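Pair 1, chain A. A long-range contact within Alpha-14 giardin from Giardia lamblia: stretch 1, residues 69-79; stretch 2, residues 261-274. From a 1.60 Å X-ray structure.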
# COMPACT_ATOMS: atom_id res chain seq x y z
N LYS A 69 12.51 -7.06 15.48
CA LYS A 69 12.61 -6.03 14.44
C LYS A 69 11.33 -5.89 13.65
O LYS A 69 10.88 -4.75 13.39
CB LYS A 69 13.78 -6.32 13.50
CG LYS A 69 14.19 -5.10 12.68
CD LYS A 69 15.51 -5.32 11.94
CE LYS A 69 15.96 -4.02 11.26
NZ LYS A 69 14.94 -3.52 10.28
N ASP A 70 10.73 -7.02 13.26
CA ASP A 70 9.48 -6.97 12.47
C ASP A 70 8.36 -6.18 13.16
O ASP A 70 7.73 -5.28 12.57
CB ASP A 70 9.01 -8.37 11.98
CG ASP A 70 8.78 -9.42 13.11
OD1 ASP A 70 8.90 -9.14 14.32
OD2 ASP A 70 8.45 -10.57 12.71
N PHE A 71 8.12 -6.52 14.42
CA PHE A 71 7.06 -5.90 15.22
C PHE A 71 7.38 -4.44 15.59
O PHE A 71 6.48 -3.57 15.54
CB PHE A 71 6.83 -6.80 16.46
CG PHE A 71 5.62 -6.44 17.29
CD1 PHE A 71 4.43 -6.00 16.71
CD2 PHE A 71 5.67 -6.58 18.67
CE1 PHE A 71 3.33 -5.67 17.49
CE2 PHE A 71 4.57 -6.25 19.46
CZ PHE A 71 3.39 -5.80 18.86
N GLU A 72 8.64 -4.14 15.94
CA GLU A 72 9.03 -2.75 16.24
C GLU A 72 8.80 -1.85 15.02
O GLU A 72 8.25 -0.74 15.14
CB GLU A 72 10.51 -2.64 16.65
CG GLU A 72 10.89 -1.20 16.88
CD GLU A 72 12.35 -0.91 17.05
OE1 GLU A 72 13.18 -1.85 17.04
OE2 GLU A 72 12.68 0.29 17.18
N SER A 73 9.21 -2.35 13.86
CA SER A 73 9.08 -1.60 12.61
C SER A 73 7.61 -1.33 12.31
O SER A 73 7.22 -0.21 11.96
CB SER A 73 9.72 -2.38 11.49
OG SER A 73 11.13 -2.38 11.70
N LEU A 74 6.79 -2.35 12.51
CA LEU A 74 5.36 -2.21 12.31
C LEU A 74 4.76 -1.14 13.21
O LEU A 74 4.09 -0.23 12.73
CB LEU A 74 4.66 -3.56 12.56
CG LEU A 74 3.13 -3.57 12.51
CD1 LEU A 74 2.66 -3.22 11.06
CD2 LEU A 74 2.65 -4.94 12.93
N VAL A 75 5.02 -1.24 14.52
CA VAL A 75 4.47 -0.27 15.48
C VAL A 75 4.89 1.16 15.12
O VAL A 75 4.07 2.08 15.14
CB VAL A 75 4.88 -0.63 16.94
CG1 VAL A 75 4.54 0.48 17.91
CG2 VAL A 75 4.19 -1.93 17.35
N LEU A 76 6.16 1.37 14.79
CA LEU A 76 6.62 2.73 14.43
C LEU A 76 5.88 3.26 13.21
O LEU A 76 5.56 4.46 13.16
CB LEU A 76 8.13 2.76 14.22
CG LEU A 76 8.91 2.53 15.53
CD1 LEU A 76 10.40 2.36 15.24
CD2 LEU A 76 8.67 3.62 16.56
N MET A 77 5.57 2.39 12.26
CA MET A 77 4.84 2.81 11.05
C MET A 77 3.42 3.23 11.41
O MET A 77 2.83 4.10 10.75
CB MET A 77 4.77 1.68 10.03
CG MET A 77 6.08 1.33 9.32
SD MET A 77 5.68 0.20 7.95
CE MET A 77 7.32 -0.42 7.50
N LEU A 78 2.87 2.61 12.44
CA LEU A 78 1.47 2.85 12.80
C LEU A 78 1.27 4.17 13.49
O LEU A 78 0.17 4.73 13.43
CB LEU A 78 0.94 1.73 13.70
CG LEU A 78 0.90 0.33 13.09
CD1 LEU A 78 0.56 -0.68 14.19
CD2 LEU A 78 -0.10 0.25 11.92
N TYR A 79 2.31 4.69 14.13
CA TYR A 79 2.12 5.88 14.97
C TYR A 79 2.47 7.17 14.20
O TYR A 79 2.74 8.21 14.79
CB TYR A 79 2.89 5.77 16.30
CG TYR A 79 2.46 4.66 17.25
CD1 TYR A 79 1.28 3.93 17.06
CD2 TYR A 79 3.21 4.38 18.39
CE1 TYR A 79 0.89 2.93 17.96
CE2 TYR A 79 2.84 3.38 19.28
CZ TYR A 79 1.67 2.67 19.08
OH TYR A 79 1.32 1.67 19.98
N ASP A 261 7.22 -12.05 3.58
CA ASP A 261 7.92 -10.79 3.35
C ASP A 261 7.50 -9.75 4.40
O ASP A 261 6.57 -9.00 4.15
CB ASP A 261 7.56 -10.30 1.93
CG ASP A 261 8.38 -9.08 1.46
OD1 ASP A 261 8.99 -8.36 2.28
OD2 ASP A 261 8.36 -8.82 0.24
N SER A 262 8.17 -9.72 5.56
CA SER A 262 7.73 -8.89 6.70
C SER A 262 7.77 -7.37 6.44
O SER A 262 6.88 -6.65 6.90
CB SER A 262 8.49 -9.24 8.00
OG SER A 262 9.72 -8.55 8.11
N ASN A 263 8.77 -6.89 5.73
CA ASN A 263 8.78 -5.47 5.34
C ASN A 263 7.59 -5.11 4.47
O ASN A 263 6.93 -4.05 4.68
CB ASN A 263 10.07 -5.12 4.61
CG ASN A 263 11.25 -5.14 5.53
OD1 ASN A 263 11.18 -4.64 6.66
ND2 ASN A 263 12.36 -5.71 5.07
N ARG A 264 7.28 -5.98 3.51
CA ARG A 264 6.10 -5.74 2.68
C ARG A 264 4.82 -5.86 3.52
O ARG A 264 3.93 -5.01 3.40
CB ARG A 264 6.03 -6.63 1.41
CG ARG A 264 4.69 -6.50 0.65
CD ARG A 264 4.66 -7.27 -0.67
NE ARG A 264 4.96 -6.38 -1.80
CZ ARG A 264 5.31 -6.80 -3.02
NH1 ARG A 264 5.46 -8.10 -3.25
NH2 ARG A 264 5.50 -5.92 -3.99
N LEU A 265 4.73 -6.89 4.36
CA LEU A 265 3.54 -7.03 5.20
C LEU A 265 3.33 -5.77 6.03
O LEU A 265 2.19 -5.30 6.17
CB LEU A 265 3.64 -8.26 6.12
CG LEU A 265 3.61 -9.62 5.41
CD1 LEU A 265 4.13 -10.72 6.34
CD2 LEU A 265 2.22 -9.96 4.93
N ASN A 266 4.41 -5.24 6.60
CA ASN A 266 4.30 -4.06 7.46
C ASN A 266 3.78 -2.86 6.69
O ASN A 266 2.84 -2.18 7.14
CB ASN A 266 5.65 -3.71 8.11
CG ASN A 266 6.03 -4.67 9.21
OD1 ASN A 266 5.22 -5.52 9.61
ND2 ASN A 266 7.24 -4.52 9.74
N ARG A 267 4.39 -2.57 5.54
CA ARG A 267 4.00 -1.35 4.83
C ARG A 267 2.58 -1.46 4.27
O ARG A 267 1.81 -0.49 4.31
CB ARG A 267 5.01 -0.96 3.75
CG ARG A 267 5.10 -1.93 2.61
CD ARG A 267 6.00 -1.34 1.54
NE ARG A 267 6.31 -2.33 0.51
CZ ARG A 267 7.45 -3.00 0.42
NH1 ARG A 267 8.43 -2.80 1.32
NH2 ARG A 267 7.61 -3.87 -0.57
N ILE A 268 2.20 -2.64 3.76
CA ILE A 268 0.85 -2.79 3.23
C ILE A 268 -0.16 -2.64 4.36
O ILE A 268 -1.15 -1.94 4.22
CB ILE A 268 0.65 -4.16 2.51
CG1 ILE A 268 1.65 -4.33 1.35
CG2 ILE A 268 -0.81 -4.34 2.12
CD1 ILE A 268 1.36 -3.47 0.14
N THR A 269 0.13 -3.26 5.51
CA THR A 269 -0.76 -3.19 6.66
C THR A 269 -0.84 -1.73 7.19
O THR A 269 -1.93 -1.18 7.33
CB THR A 269 -0.32 -4.19 7.75
OG1 THR A 269 -0.31 -5.50 7.17
CG2 THR A 269 -1.26 -4.11 8.96
N ALA A 270 0.30 -1.10 7.45
CA ALA A 270 0.29 0.28 7.97
C ALA A 270 -0.37 1.28 7.01
O ALA A 270 -1.11 2.17 7.46
CB ALA A 270 1.73 0.71 8.30
N MET A 271 -0.14 1.11 5.70
CA MET A 271 -0.72 2.04 4.72
C MET A 271 -2.23 1.89 4.62
O MET A 271 -2.93 2.88 4.34
CB MET A 271 -0.11 1.87 3.32
CG MET A 271 1.31 2.34 3.23
SD MET A 271 1.88 2.38 1.53
CE MET A 271 2.14 0.66 1.17
N HIS A 272 -2.75 0.68 4.83
CA HIS A 272 -4.10 0.38 4.35
C HIS A 272 -5.08 -0.18 5.35
O HIS A 272 -6.25 -0.28 5.05
CB HIS A 272 -4.00 -0.55 3.13
CG HIS A 272 -3.33 0.10 1.97
ND1 HIS A 272 -2.24 -0.44 1.32
CD2 HIS A 272 -3.57 1.29 1.37
CE1 HIS A 272 -1.86 0.37 0.35
NE2 HIS A 272 -2.65 1.43 0.37
N PHE A 273 -4.62 -0.54 6.55
CA PHE A 273 -5.54 -1.21 7.48
C PHE A 273 -6.75 -0.36 7.87
O PHE A 273 -7.85 -0.88 8.07
CB PHE A 273 -4.80 -1.75 8.71
CG PHE A 273 -4.64 -0.75 9.82
CD1 PHE A 273 -5.56 -0.69 10.87
CD2 PHE A 273 -3.55 0.12 9.84
CE1 PHE A 273 -5.41 0.22 11.91
CE2 PHE A 273 -3.40 1.05 10.89
CZ PHE A 273 -4.35 1.08 11.93
N ARG A 274 -6.55 0.95 7.97
CA ARG A 274 -7.61 1.81 8.52
C ARG A 274 -8.73 2.03 7.49
O ARG A 274 -9.92 2.06 7.84
CB ARG A 274 -6.99 3.13 8.97
CG ARG A 274 -7.71 3.77 10.14
CD ARG A 274 -6.96 5.00 10.60
NE ARG A 274 -5.70 4.77 11.33
CZ ARG A 274 -5.63 4.68 12.67
NH1 ARG A 274 -6.74 4.74 13.42
NH2 ARG A 274 -4.46 4.53 13.27
O HOH W 1 -2.07 4.38 11.90

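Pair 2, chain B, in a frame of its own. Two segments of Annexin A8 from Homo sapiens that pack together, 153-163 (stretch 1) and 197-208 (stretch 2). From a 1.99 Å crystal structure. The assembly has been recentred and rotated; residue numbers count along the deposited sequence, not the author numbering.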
# COMPACT_ATOMS: atom_id res chain seq x y z
N GLY B 153 -14.76 1.98 17.52
CA GLY B 153 -14.35 0.81 18.26
C GLY B 153 -12.85 0.64 18.31
O GLY B 153 -12.10 1.61 18.30
N TYR B 154 -12.41 -0.61 18.36
CA TYR B 154 -11.00 -0.92 18.52
C TYR B 154 -10.24 -0.70 17.21
O TYR B 154 -9.06 -0.39 17.24
CB TYR B 154 -10.82 -2.35 19.05
CG TYR B 154 -11.23 -2.47 20.50
CD1 TYR B 154 -10.68 -1.63 21.47
CD2 TYR B 154 -12.18 -3.40 20.91
CE1 TYR B 154 -11.05 -1.71 22.80
CE2 TYR B 154 -12.57 -3.50 22.25
CZ TYR B 154 -12.00 -2.65 23.19
OH TYR B 154 -12.35 -2.72 24.53
N LEU B 155 -10.92 -0.84 16.07
CA LEU B 155 -10.30 -0.56 14.78
C LEU B 155 -9.83 0.88 14.75
O LEU B 155 -8.70 1.15 14.39
CB LEU B 155 -11.28 -0.79 13.63
CG LEU B 155 -10.68 -0.45 12.26
CD1 LEU B 155 -9.62 -1.46 11.88
CD2 LEU B 155 -11.76 -0.38 11.20
N GLU B 156 -10.71 1.80 15.16
CA GLU B 156 -10.38 3.22 15.27
C GLU B 156 -9.16 3.48 16.14
O GLU B 156 -8.32 4.31 15.79
CB GLU B 156 -11.57 3.98 15.86
CG GLU B 156 -11.43 5.50 15.77
CD GLU B 156 -10.68 6.12 16.92
OE1 GLU B 156 -10.61 5.54 18.03
OE2 GLU B 156 -10.12 7.21 16.73
N ARG B 157 -9.08 2.78 17.27
CA ARG B 157 -7.98 2.92 18.20
C ARG B 157 -6.64 2.49 17.59
O ARG B 157 -5.66 3.20 17.72
CB ARG B 157 -8.25 2.13 19.48
CG ARG B 157 -9.48 2.63 20.27
CD ARG B 157 -9.20 3.81 21.19
NE ARG B 157 -9.57 3.50 22.58
CZ ARG B 157 -9.86 4.40 23.52
NH1 ARG B 157 -9.84 5.71 23.27
NH2 ARG B 157 -10.19 3.98 24.74
N ILE B 158 -6.59 1.33 16.94
CA ILE B 158 -5.33 0.89 16.34
C ILE B 158 -4.89 1.78 15.16
O ILE B 158 -3.72 2.07 15.01
CB ILE B 158 -5.34 -0.62 15.94
CG1 ILE B 158 -3.91 -1.09 15.65
CG2 ILE B 158 -6.24 -0.89 14.75
CD1 ILE B 158 -3.81 -2.58 15.43
N LEU B 159 -5.84 2.23 14.35
CA LEU B 159 -5.51 3.06 13.20
C LEU B 159 -4.96 4.41 13.64
O LEU B 159 -3.94 4.87 13.13
CB LEU B 159 -6.73 3.24 12.29
CG LEU B 159 -7.25 1.97 11.62
CD1 LEU B 159 -8.47 2.26 10.81
CD2 LEU B 159 -6.18 1.30 10.75
N VAL B 160 -5.63 5.03 14.60
CA VAL B 160 -5.15 6.28 15.18
C VAL B 160 -3.76 6.12 15.83
O VAL B 160 -2.90 6.99 15.69
CB VAL B 160 -6.19 6.85 16.18
CG1 VAL B 160 -5.54 7.75 17.22
CG2 VAL B 160 -7.26 7.60 15.42
N CYS B 161 -3.55 5.01 16.51
CA CYS B 161 -2.26 4.72 17.12
C CYS B 161 -1.14 4.59 16.08
O CYS B 161 -0.04 5.07 16.30
CB CYS B 161 -2.34 3.46 17.97
SG CYS B 161 -0.83 3.14 18.91
N LEU B 162 -1.43 3.95 14.94
CA LEU B 162 -0.42 3.79 13.89
C LEU B 162 0.04 5.14 13.33
O LEU B 162 1.18 5.27 12.88
CB LEU B 162 -0.94 2.88 12.76
CG LEU B 162 -1.06 1.40 13.15
CD1 LEU B 162 -1.78 0.61 12.07
CD2 LEU B 162 0.29 0.80 13.42
N LEU B 163 -0.84 6.14 13.36
CA LEU B 163 -0.52 7.50 12.92
C LEU B 163 0.16 8.33 13.99
O LEU B 163 0.92 9.24 13.68
CB LEU B 163 -1.80 8.26 12.56
CG LEU B 163 -2.61 7.87 11.33
CD1 LEU B 163 -3.89 8.70 11.32
CD2 LEU B 163 -1.79 8.08 10.06
N ASP B 197 -8.63 -8.62 26.10
CA ASP B 197 -8.21 -7.24 26.36
C ASP B 197 -7.52 -6.70 25.12
O ASP B 197 -6.29 -6.70 25.01
CB ASP B 197 -7.28 -7.17 27.58
CG ASP B 197 -7.04 -5.75 28.05
OD1 ASP B 197 -7.30 -4.79 27.29
OD2 ASP B 197 -6.58 -5.50 29.18
N GLU B 198 -8.34 -6.21 24.19
CA GLU B 198 -7.88 -5.80 22.87
C GLU B 198 -6.88 -4.65 22.98
O GLU B 198 -5.92 -4.60 22.22
CB GLU B 198 -9.06 -5.38 21.96
CG GLU B 198 -10.32 -6.24 22.02
CD GLU B 198 -10.22 -7.52 21.21
OE1 GLU B 198 -9.14 -8.16 21.23
OE2 GLU B 198 -11.23 -7.90 20.57
N MET B 199 -7.09 -3.74 23.93
CA MET B 199 -6.23 -2.56 24.09
C MET B 199 -4.78 -2.91 24.41
O MET B 199 -3.88 -2.15 24.07
CB MET B 199 -6.77 -1.62 25.17
CG MET B 199 -7.85 -0.66 24.68
SD MET B 199 -7.43 0.27 23.16
CE MET B 199 -5.95 1.12 23.69
N LYS B 200 -4.57 -4.04 25.08
CA LYS B 200 -3.22 -4.49 25.40
C LYS B 200 -2.48 -4.95 24.14
O LYS B 200 -1.33 -4.59 23.92
CB LYS B 200 -3.24 -5.60 26.45
CG LYS B 200 -1.96 -5.66 27.28
CD LYS B 200 -1.82 -4.45 28.22
CE LYS B 200 -0.78 -3.42 27.74
NZ LYS B 200 0.27 -3.13 28.77
N PHE B 201 -3.17 -5.74 23.31
CA PHE B 201 -2.66 -6.09 21.99
C PHE B 201 -2.35 -4.85 21.17
O PHE B 201 -1.28 -4.74 20.57
CB PHE B 201 -3.67 -6.95 21.23
CG PHE B 201 -3.53 -8.42 21.49
CD1 PHE B 201 -2.81 -9.23 20.62
CD2 PHE B 201 -4.14 -8.99 22.60
CE1 PHE B 201 -2.69 -10.59 20.86
CE2 PHE B 201 -4.02 -10.35 22.85
CZ PHE B 201 -3.30 -11.15 21.98
N ILE B 202 -3.29 -3.90 21.15
CA ILE B 202 -3.18 -2.74 20.26
C ILE B 202 -1.98 -1.88 20.63
O ILE B 202 -1.20 -1.48 19.76
CB ILE B 202 -4.49 -1.90 20.27
CG1 ILE B 202 -5.60 -2.67 19.56
CG2 ILE B 202 -4.28 -0.54 19.61
CD1 ILE B 202 -6.99 -2.07 19.75
N THR B 203 -1.83 -1.62 21.92
CA THR B 203 -0.76 -0.75 22.40
C THR B 203 0.62 -1.31 22.10
O THR B 203 1.50 -0.59 21.64
CB THR B 203 -0.90 -0.51 23.92
OG1 THR B 203 -2.15 0.14 24.18
CG2 THR B 203 0.15 0.48 24.42
N ILE B 204 0.82 -2.59 22.39
CA ILE B 204 2.12 -3.21 22.15
C ILE B 204 2.41 -3.32 20.64
O ILE B 204 3.51 -2.98 20.19
CB ILE B 204 2.17 -4.59 22.86
CG1 ILE B 204 2.28 -4.37 24.38
CG2 ILE B 204 3.32 -5.44 22.35
CD1 ILE B 204 1.84 -5.56 25.21
N LEU B 205 1.43 -3.77 19.87
CA LEU B 205 1.60 -3.92 18.42
C LEU B 205 1.84 -2.56 17.72
O LEU B 205 2.55 -2.51 16.74
CB LEU B 205 0.39 -4.64 17.79
CG LEU B 205 0.50 -6.12 17.39
CD1 LEU B 205 1.45 -6.97 18.22
CD2 LEU B 205 -0.90 -6.75 17.39
N CYS B 206 1.29 -1.47 18.25
CA CYS B 206 1.38 -0.17 17.58
C CYS B 206 2.49 0.77 18.09
O CYS B 206 3.01 1.55 17.32
CB CYS B 206 -0.01 0.52 17.51
SG CYS B 206 -0.77 1.10 19.05
N THR B 207 2.90 0.65 19.36
CA THR B 207 3.93 1.56 19.91
C THR B 207 5.36 1.00 19.94
O THR B 207 6.31 1.77 20.06
CB THR B 207 3.55 2.04 21.33
OG1 THR B 207 3.47 0.93 22.23
CG2 THR B 207 2.15 2.64 21.35
N ARG B 208 5.53 -0.31 19.84
CA ARG B 208 6.88 -0.90 19.88
C ARG B 208 7.51 -0.93 18.51
O ARG B 208 6.83 -0.99 17.51
CB ARG B 208 6.83 -2.33 20.43
CG ARG B 208 6.25 -2.42 21.81
CD ARG B 208 7.05 -1.70 22.86
NE ARG B 208 6.53 -2.04 24.18
CZ ARG B 208 5.96 -1.19 25.03
NH1 ARG B 208 5.87 0.12 24.78
NH2 ARG B 208 5.50 -1.66 26.19
O HOH W 2 -9.56 -3.47 26.10

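In both pairs two helices pack side by side and run in nearly the same direction, with axes 9.3 Å apart and crossing at -23° in pair 1, and 9.2 Å apart at -21° in pair 2; 14 central residues superpose with an RMSD of 0.4 Å. The register is the same: A:Leu74 lies nearest A:Asn266 by CA, as B:Ile158 does B:Ile202, and one turn on A:Leu78 and A:Ala270 match B:Leu162 and B:Cys206. The buried areas are also close, 482 and 501 Å².

The central position of the second helix is filled by different chemistry. A:Asn266 and B:Ile202 place their side-chain centres 0.3 Å apart after superposition, and both point toward the first helix. The A:Asn266 side chain sits as a knob among A:Asp70, A:Ser73, A:Leu74 and A:Met77, and its ND2 donates a hydrogen bond to A:Asp70 O at 3.0 Å. That carbonyl also accepts from A:Leu74 N at 3.1 Å, so the side-chain amide shares a carbonyl already used within the first helix. B:Ile202 makes apolar contacts instead: its CG2 lies 3.8 Å from B:Ile158 CB, and its CD1 lies 3.9 Å from B:Tyr154 CB. No hydrogen bond crosses between the helices of pair 2.

One turn further on, pair 1 relies on packing and pair 2 on a covalent link. A:Met77 CB meets A:Ala270 CB at 3.6 Å, and the methionine chain runs back along the second helix until A:Met77 CE lies 3.7 Å from A:Asn266 CB. At the matching positions, B:Cys161 SG and B:Cys206 SG form a disulfide, 2.0 Å long with chi3 of 84°. The neighbouring leucines match closely and share the same rotamer, m then t: A:Leu78 CD2 approaches A:Ala270 CB at 4.1 Å, and B:Leu162 CD2 approaches B:Cys206 CB at 4.1 Å. A:Leu78 CD2 also touches A:Phe273 CE2 at 3.5 Å.

At the N-terminal ends the side chains matching A:Asp70 and A:Ser262 are larger in pair 2. A:Asp70 and A:Ser262 meet lightly, CB to OG at 3.9 Å. Their counterparts are B:Tyr154 and B:Glu198, and here B:Glu198 CB lies over the tyrosine ring face, 3.8 Å from the B:Tyr154 ring centroid, in a CH-pi contact. B:Met199 adds its CG at 3.9 Å from B:Tyr154 CE1, extending the apolar surface. A water joins this end of pair 2, donating to B:Asp197 OD1 at 2.9 Å and lying 3.3 Å from B:Tyr154 OH.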